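Local structure of Udp-n-acetylglucosamine pyrophosphorylase (Trypanosoma brucei, 4BQH) at residues 379-384 with 402-407; 319-324 with 354-359. The protein probably catalyses the reaction of UTP with N-acetyl-alpha-D-glucosamine 1-phosphate to give UDP-N-acetyl-alpha-D-glucosamine and diphosphate. All blocks are in the same frame, centred on the assembly; numbering follows the deposited sequence.

Interaction 1. Residues 379-384 with 402-407; sequences QYHAAR and FLFDLF. With 9VU ((3S)-3-[2-(1,3-benzodioxol-5-yl)-2-oxidanylidene-ethyl]-4-bromanyl-5-methyl-3-oxidanyl-1H-indol-2-one), chain C.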
loop_
_atom_site.group_PDB
_atom_site.type_symbol
_atom_site.label_atom_id
_atom_site.label_comp_id
_atom_site.label_asym_id
_atom_site.label_seq_id
_atom_site.Cartn_x
_atom_site.Cartn_y
_atom_site.Cartn_z
ATOM N N GLN A 379 19.864 -2.718 9.349
ATOM C CA GLN A 379 19.830 -3.849 8.393
ATOM C C GLN A 379 19.004 -3.559 7.145
ATOM O O GLN A 379 17.988 -4.215 6.864
ATOM C CB GLN A 379 19.377 -5.126 9.118
ATOM C CG GLN A 379 20.341 -5.468 10.248
ATOM C CD GLN A 379 20.120 -6.846 10.846
ATOM O OE1 GLN A 379 19.115 -7.515 10.573
ATOM N NE2 GLN A 379 21.067 -7.282 11.677
ATOM N N TYR A 380 19.464 -2.582 6.371
ATOM C CA TYR A 380 18.778 -2.253 5.118
ATOM C C TYR A 380 19.250 -3.186 4.013
ATOM O O TYR A 380 20.201 -3.970 4.197
ATOM C CB TYR A 380 19.054 -0.788 4.721
ATOM C CG TYR A 380 18.297 0.280 5.491
ATOM C CD1 TYR A 380 18.323 0.328 6.893
ATOM C CD2 TYR A 380 17.605 1.286 4.815
ATOM C CE1 TYR A 380 17.675 1.340 7.597
ATOM C CE2 TYR A 380 16.939 2.285 5.509
ATOM C CZ TYR A 380 16.983 2.315 6.896
ATOM O OH TYR A 380 16.349 3.310 7.594
ATOM N N HIS A 381 18.583 -3.092 2.865
ATOM C CA HIS A 381 18.913 -3.887 1.694
ATOM C C HIS A 381 19.748 -3.049 0.754
ATOM O O HIS A 381 19.276 -2.033 0.224
ATOM C CB HIS A 381 17.625 -4.316 1.006
ATOM C CG HIS A 381 16.759 -5.213 1.845
ATOM N ND1 HIS A 381 15.943 -4.741 2.822
ATOM C CD2 HIS A 381 16.578 -6.589 1.813
ATOM C CE1 HIS A 381 15.289 -5.764 3.399
ATOM N NE2 HIS A 381 15.671 -6.902 2.784
ATOM N N ALA A 382 21.005 -3.447 0.559
ATOM C CA ALA A 382 21.940 -2.680 -0.272
ATOM C C ALA A 382 21.999 -3.296 -1.662
ATOM O O ALA A 382 21.989 -4.538 -1.813
ATOM C CB ALA A 382 23.330 -2.701 0.356
ATOM N N ALA A 383 22.047 -2.458 -2.681
ATOM C CA ALA A 383 22.190 -2.935 -4.049
ATOM C C ALA A 383 23.193 -2.045 -4.779
ATOM O O ALA A 383 23.203 -0.842 -4.570
ATOM C CB ALA A 383 20.840 -2.920 -4.774
ATOM N N ARG A 384 24.045 -2.656 -5.605
ATOM C CA ARG A 384 24.972 -1.916 -6.470
ATOM C C ARG A 384 24.254 -1.570 -7.747
ATOM O O ARG A 384 23.637 -2.436 -8.370
ATOM C CB ARG A 384 26.221 -2.752 -6.818
ATOM C CG ARG A 384 27.057 -3.198 -5.641
ATOM C CD ARG A 384 26.989 -4.713 -5.441
ATOM N NE ARG A 384 27.419 -5.091 -4.087
ATOM C CZ ARG A 384 28.656 -5.455 -3.748
ATOM N NH1 ARG A 384 29.622 -5.522 -4.663
ATOM N NH2 ARG A 384 28.923 -5.761 -2.485
ATOM N N PHE A 402 11.858 -2.047 3.993
ATOM C CA PHE A 402 10.439 -2.356 3.742
ATOM C C PHE A 402 9.702 -2.568 5.046
ATOM O O PHE A 402 10.333 -2.838 6.080
ATOM C CB PHE A 402 10.344 -3.615 2.870
ATOM C CG PHE A 402 11.131 -3.483 1.625
ATOM C CD1 PHE A 402 10.657 -2.677 0.588
ATOM C CD2 PHE A 402 12.402 -4.031 1.535
ATOM C CE1 PHE A 402 11.427 -2.473 -0.543
ATOM C CE2 PHE A 402 13.173 -3.847 0.381
ATOM C CZ PHE A 402 12.681 -3.063 -0.654
ATOM N N LEU A 403 8.379 -2.424 5.013
ATOM C CA LEU A 403 7.574 -2.655 6.184
ATOM C C LEU A 403 7.969 -3.986 6.826
ATOM O O LEU A 403 8.179 -4.040 8.041
ATOM C CB LEU A 403 6.081 -2.621 5.827
ATOM C CG LEU A 403 5.651 -1.166 5.611
ATOM C CD1 LEU A 403 4.629 -1.034 4.509
ATOM C CD2 LEU A 403 5.105 -0.663 6.915
ATOM N N PHE A 404 8.148 -5.025 6.012
ATOM C CA PHE A 404 8.444 -6.364 6.561
ATOM C C PHE A 404 9.752 -6.455 7.334
ATOM O O PHE A 404 9.931 -7.369 8.119
ATOM C CB PHE A 404 8.342 -7.508 5.520
ATOM C CG PHE A 404 9.373 -7.451 4.404
ATOM C CD1 PHE A 404 10.725 -7.750 4.648
ATOM C CD2 PHE A 404 8.980 -7.130 3.098
ATOM C CE1 PHE A 404 11.669 -7.688 3.631
ATOM C CE2 PHE A 404 9.934 -7.096 2.065
ATOM C CZ PHE A 404 11.268 -7.382 2.333
ATOM N N ASP A 405 10.666 -5.513 7.125
ATOM C CA ASP A 405 11.924 -5.547 7.883
ATOM C C ASP A 405 11.667 -5.270 9.362
ATOM O O ASP A 405 12.496 -5.606 10.216
ATOM C CB ASP A 405 12.898 -4.494 7.325
ATOM C CG ASP A 405 13.505 -4.907 5.990
ATOM O OD1 ASP A 405 14.016 -6.056 5.865
ATOM O OD2 ASP A 405 13.529 -4.063 5.073
ATOM N N LEU A 406 10.535 -4.626 9.660
ATOM C CA LEU A 406 10.221 -4.292 11.048
ATOM C C LEU A 406 9.309 -5.313 11.735
ATOM O O LEU A 406 9.022 -5.171 12.937
ATOM C CB LEU A 406 9.597 -2.890 11.136
ATOM C CG LEU A 406 10.561 -1.698 10.917
ATOM C CD1 LEU A 406 11.686 -1.622 11.935
ATOM C CD2 LEU A 406 11.131 -1.765 9.520
ATOM N N PHE A 407 8.832 -6.318 11.008
ATOM C CA PHE A 407 7.876 -7.233 11.641
ATOM C C PHE A 407 8.514 -8.068 12.753
ATOM O O PHE A 407 7.809 -8.599 13.606
ATOM C CB PHE A 407 7.198 -8.166 10.627
ATOM C CG PHE A 407 6.358 -7.443 9.605
ATOM C CD1 PHE A 407 5.847 -6.185 9.865
ATOM C CD2 PHE A 407 6.032 -8.078 8.402
ATOM C CE1 PHE A 407 5.055 -5.528 8.910
ATOM C CE2 PHE A 407 5.258 -7.436 7.445
ATOM C CZ PHE A 407 4.780 -6.163 7.705
HETATM O OAN 9VU C . 17.502 8.758 9.419
HETATM C CAH 9VU C . 16.392 8.671 9.979
HETATM N NAG 9VU C . 15.770 9.698 10.563
HETATM C CAC 9VU C . 14.603 9.252 11.105
HETATM C CAB 9VU C . 13.688 9.938 11.798
HETATM C CAA 9VU C . 12.535 9.342 12.331
HETATM C CAF 9VU C . 12.364 7.967 12.131
HETATM C CAJ 9VU C . 11.202 7.309 12.662
HETATM C CAE 9VU C . 13.359 7.286 11.394
HETATM BR BRA 9VU C . 13.057 5.436 11.088
HETATM C CAD 9VU C . 14.457 7.915 10.889
HETATM C CAI 9VU C . 15.617 7.490 10.149
HETATM O OAL 9VU C . 16.410 6.611 10.952
HETATM C CAM 9VU C . 15.337 6.684 8.853
HETATM C CAO 9VU C . 14.663 7.514 7.740
HETATM O OAP 9VU C . 14.575 8.740 7.903
HETATM C CAQ 9VU C . 14.227 6.833 6.565
HETATM C CAV 9VU C . 14.093 5.445 6.501
HETATM C CAU 9VU C . 13.691 4.824 5.377
HETATM O OAY 9VU C . 13.500 3.490 5.159
HETATM C CAX 9VU C . 13.477 3.377 3.710
HETATM O OAW 9VU C . 12.979 4.652 3.287
HETATM C CAT 9VU C . 13.374 5.509 4.278
HETATM C CAS 9VU C . 13.462 6.850 4.268
HETATM C CAR 9VU C . 13.877 7.539 5.407
HETATM O O HOH W 1 16.644 -6.493 7.205
#

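Interaction 2. Residues 319-324 with 354-359; sequences GVFVRA and CANISS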
loop_
_atom_site.group_PDB
_atom_site.type_symbol
_atom_site.label_atom_id
_atom_site.label_comp_id
_atom_site.label_asym_id
_atom_site.label_seq_id
_atom_site.Cartn_x
_atom_site.Cartn_y
_atom_site.Cartn_z
ATOM N N GLY A 319 8.722 -12.149 -3.162
ATOM C CA GLY A 319 9.218 -12.530 -1.849
ATOM C C GLY A 319 8.184 -13.405 -1.160
ATOM O O GLY A 319 7.005 -13.310 -1.469
ATOM N N VAL A 320 8.631 -14.286 -0.261
ATOM C CA VAL A 320 7.702 -15.134 0.511
ATOM C C VAL A 320 7.905 -14.936 1.994
ATOM O O VAL A 320 9.020 -14.619 2.450
ATOM C CB VAL A 320 7.803 -16.641 0.184
ATOM C CG1 VAL A 320 7.408 -16.896 -1.289
ATOM C CG2 VAL A 320 9.219 -17.153 0.468
ATOM N N PHE A 321 6.801 -15.055 2.745
ATOM C CA PHE A 321 6.897 -14.919 4.203
ATOM C C PHE A 321 7.482 -16.152 4.854
ATOM O O PHE A 321 7.156 -17.302 4.479
ATOM C CB PHE A 321 5.548 -14.588 4.824
ATOM C CG PHE A 321 5.228 -13.129 4.763
ATOM C CD1 PHE A 321 4.604 -12.608 3.652
ATOM C CD2 PHE A 321 5.614 -12.264 5.794
ATOM C CE1 PHE A 321 4.344 -11.245 3.560
ATOM C CE2 PHE A 321 5.334 -10.900 5.728
ATOM C CZ PHE A 321 4.712 -10.397 4.586
ATOM N N VAL A 322 8.365 -15.903 5.819
ATOM C CA VAL A 322 9.030 -16.976 6.570
ATOM C C VAL A 322 9.127 -16.560 8.036
ATOM O O VAL A 322 9.031 -15.376 8.364
ATOM C CB VAL A 322 10.463 -17.247 6.046
ATOM C CG1 VAL A 322 10.474 -17.469 4.531
ATOM C CG2 VAL A 322 11.405 -16.101 6.391
ATOM N N ARG A 323 9.342 -17.546 8.904
ATOM C CA ARG A 323 9.691 -17.269 10.296
ATOM C C ARG A 323 11.072 -17.860 10.561
ATOM O O ARG A 323 11.321 -19.037 10.276
ATOM C CB ARG A 323 8.669 -17.879 11.250
ATOM C CG ARG A 323 8.786 -17.289 12.652
ATOM C CD ARG A 323 7.828 -17.935 13.630
ATOM N NE ARG A 323 8.241 -19.291 13.960
ATOM C CZ ARG A 323 7.503 -20.141 14.668
ATOM N NH1 ARG A 323 6.310 -19.768 15.111
ATOM N NH2 ARG A 323 7.954 -21.364 14.916
ATOM N N ALA A 324 11.967 -17.042 11.088
ATOM C CA ALA A 324 13.337 -17.484 11.366
ATOM C C ALA A 324 13.663 -17.172 12.802
ATOM O O ALA A 324 13.601 -16.013 13.219
ATOM C CB ALA A 324 14.308 -16.786 10.439
ATOM N N CYS A 354 3.366 -18.392 0.679
ATOM C CA CYS A 354 2.681 -17.135 1.071
ATOM C C CYS A 354 3.454 -15.973 0.483
ATOM O O CYS A 354 4.357 -15.437 1.123
ATOM C CB CYS A 354 2.577 -17.012 2.595
ATOM S SG CYS A 354 1.531 -18.294 3.331
ATOM N N ALA A 355 3.131 -15.625 -0.759
ATOM C CA ALA A 355 3.829 -14.522 -1.450
ATOM C C ALA A 355 3.389 -13.139 -0.962
ATOM O O ALA A 355 2.198 -12.870 -0.762
ATOM C CB ALA A 355 3.626 -14.642 -2.961
ATOM N N ASN A 356 4.378 -12.262 -0.789
ATOM C CA ASN A 356 4.171 -10.915 -0.320
ATOM C C ASN A 356 3.524 -10.028 -1.395
ATOM O O ASN A 356 4.137 -9.768 -2.419
ATOM C CB ASN A 356 5.530 -10.337 0.111
ATOM C CG ASN A 356 5.412 -8.919 0.619
ATOM O OD1 ASN A 356 4.374 -8.531 1.161
ATOM N ND2 ASN A 356 6.467 -8.135 0.442
ATOM N N ILE A 357 2.297 -9.551 -1.151
ATOM C CA ILE A 357 1.650 -8.610 -2.085
ATOM C C ILE A 357 1.633 -7.160 -1.534
ATOM O O ILE A 357 0.909 -6.290 -2.037
ATOM C CB ILE A 357 0.246 -9.083 -2.538
ATOM C CG1 ILE A 357 -0.730 -9.186 -1.356
ATOM C CG2 ILE A 357 0.352 -10.431 -3.269
ATOM C CD1 ILE A 357 -2.186 -9.055 -1.768
ATOM N N SER A 358 2.463 -6.904 -0.528
ATOM C CA SER A 358 2.633 -5.568 0.064
ATOM C C SER A 358 1.293 -4.962 0.468
ATOM O O SER A 358 0.981 -3.812 0.134
ATOM C CB SER A 358 3.413 -4.623 -0.865
ATOM O OG SER A 358 4.593 -5.275 -1.265
ATOM N N SER A 359 0.507 -5.743 1.194
ATOM C CA SER A 359 -0.758 -5.275 1.711
ATOM C C SER A 359 -0.789 -5.649 3.199
ATOM O O SER A 359 -0.808 -6.836 3.534
ATOM C CB SER A 359 -1.897 -5.957 0.969
ATOM O OG SER A 359 -3.135 -5.533 1.506
HETATM O O HOH W 2 7.413 -9.611 -3.437
HETATM O O HOH W 3 5.678 -18.763 2.552
#

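Interaction 1. Residues 379-384 with 402-407
His381 and Phe402 make the tight part of this contact as an edge-to-face pair: the CD2-CE2 edge of Phe402 is turned to one face of the imidazole, with the ring planes at 60°. Phe402 CE2 lies over the rim of that face, 3.8 Å from His381 ND1. Phe404 completes a small aromatic cluster, bringing its CE1 to 4.1 Å from His381 CE1. With CG beside its own backbone N (chi1 -64°), the imidazole of His381 reaches toward Phe402 and Asp405. Its ND1 makes a weak hydrogen bond to the backbone O of Glu400. The cluster packs at the open end of the antiparallel hairpin formed by strands 381-387 and 394-400, where the chain leaves for the turn at 402-407.

Asp405 meets the imidazole tip to tip, its carboxylate at the ring edge; the modelled approach to CE1 is too short to be trusted in detail. Its OD2 accepts from Phe402 N at 2.8 Å, on the anti side. The looser side is water-mediated: one water donates both to Gln379 O at 2.7 Å and to Asp405 OD1 at 3.0 Å. Tyr380, by contrast, reaches the inhibitor with its OH, 3.3 Å from CAV of 9VU.

Direct polar bonding between the segments is lacking, so aromatic packing and a single bridging water join them, while the carboxylate is held by Phe402 N of its own turn through OD2 and by the water through OD1.

Interaction 2. Residues 319-324 with 354-359
The ring of Phe321 has the carbonyl oxygen of Cys354 at its edge, in the ring plane and 3.8 Å from CD1. This ring stands beside a single antiparallel beta bridge, in which Val320 and Ala355 are a non-hydrogen-bonded pair with CA atoms 4.4 Å apart. In the GT-A-type fold of this enzyme family, the short pairing joins the small antiparallel sheet containing strand 320-324 to the large mixed sheet, where Ala355 bonds to Cys309 of strand 304-309. Farther round the ring, Asn356 OD1 approaches CE1 of Phe321 obliquely at 3.6 Å, with the amide plane turned 84° from the ring. Val306, Thr308, Val330 and Phe423 also pack on this buried aromatic side chain.

Nearly straight bonds flank the bridged pair: Asn356 N donates to Gly319 O at 2.9 Å, and Phe321 N to Cys354 O at 3.0 Å. Both acceptor oxygens also receive a CA-H...O contact, from Ala355 and Val320 respectively, so each carbonyl is approached by an N-H and a C-H from across the bridge.

Water supplies the second link of the Phe321-Cys354 pair, donating to Phe321 O and accepting from Cys354 N. At the other end, strand 355-357 runs into a corner at Ser358. With CG anti to its backbone N (chi1 180°), Asn356 closes an Asx turn there: its OD1 accepts from Ser358 N at 3.0 Å, the donor lying well above the amide carbonyl plane.

Interactions 1 and 2 follow one another along the chain, the bridge of 319-324 with 354-359 closing before 379-384 with 402-407 opens, yet their centres are only 13 Å apart. They meet through side chains: Phe404 CD2 packs 3.8 Å from Asn356 ND2, and Phe407 CE2 lies 3.9 Å from Phe321 CE2. The 402-407 turn therefore touches both His381 at the start of the hairpin and, through Phe404 and Phe407, the residues of the beta bridge. The allosteric inhibitor 9VU touches the 379-384 segment of interaction 1 through Tyr380, next to His381, whereas the side chain of Asn356 in interaction 2 remains about 14 Å from it, making interaction 2 a more distant neighbour of that pocket.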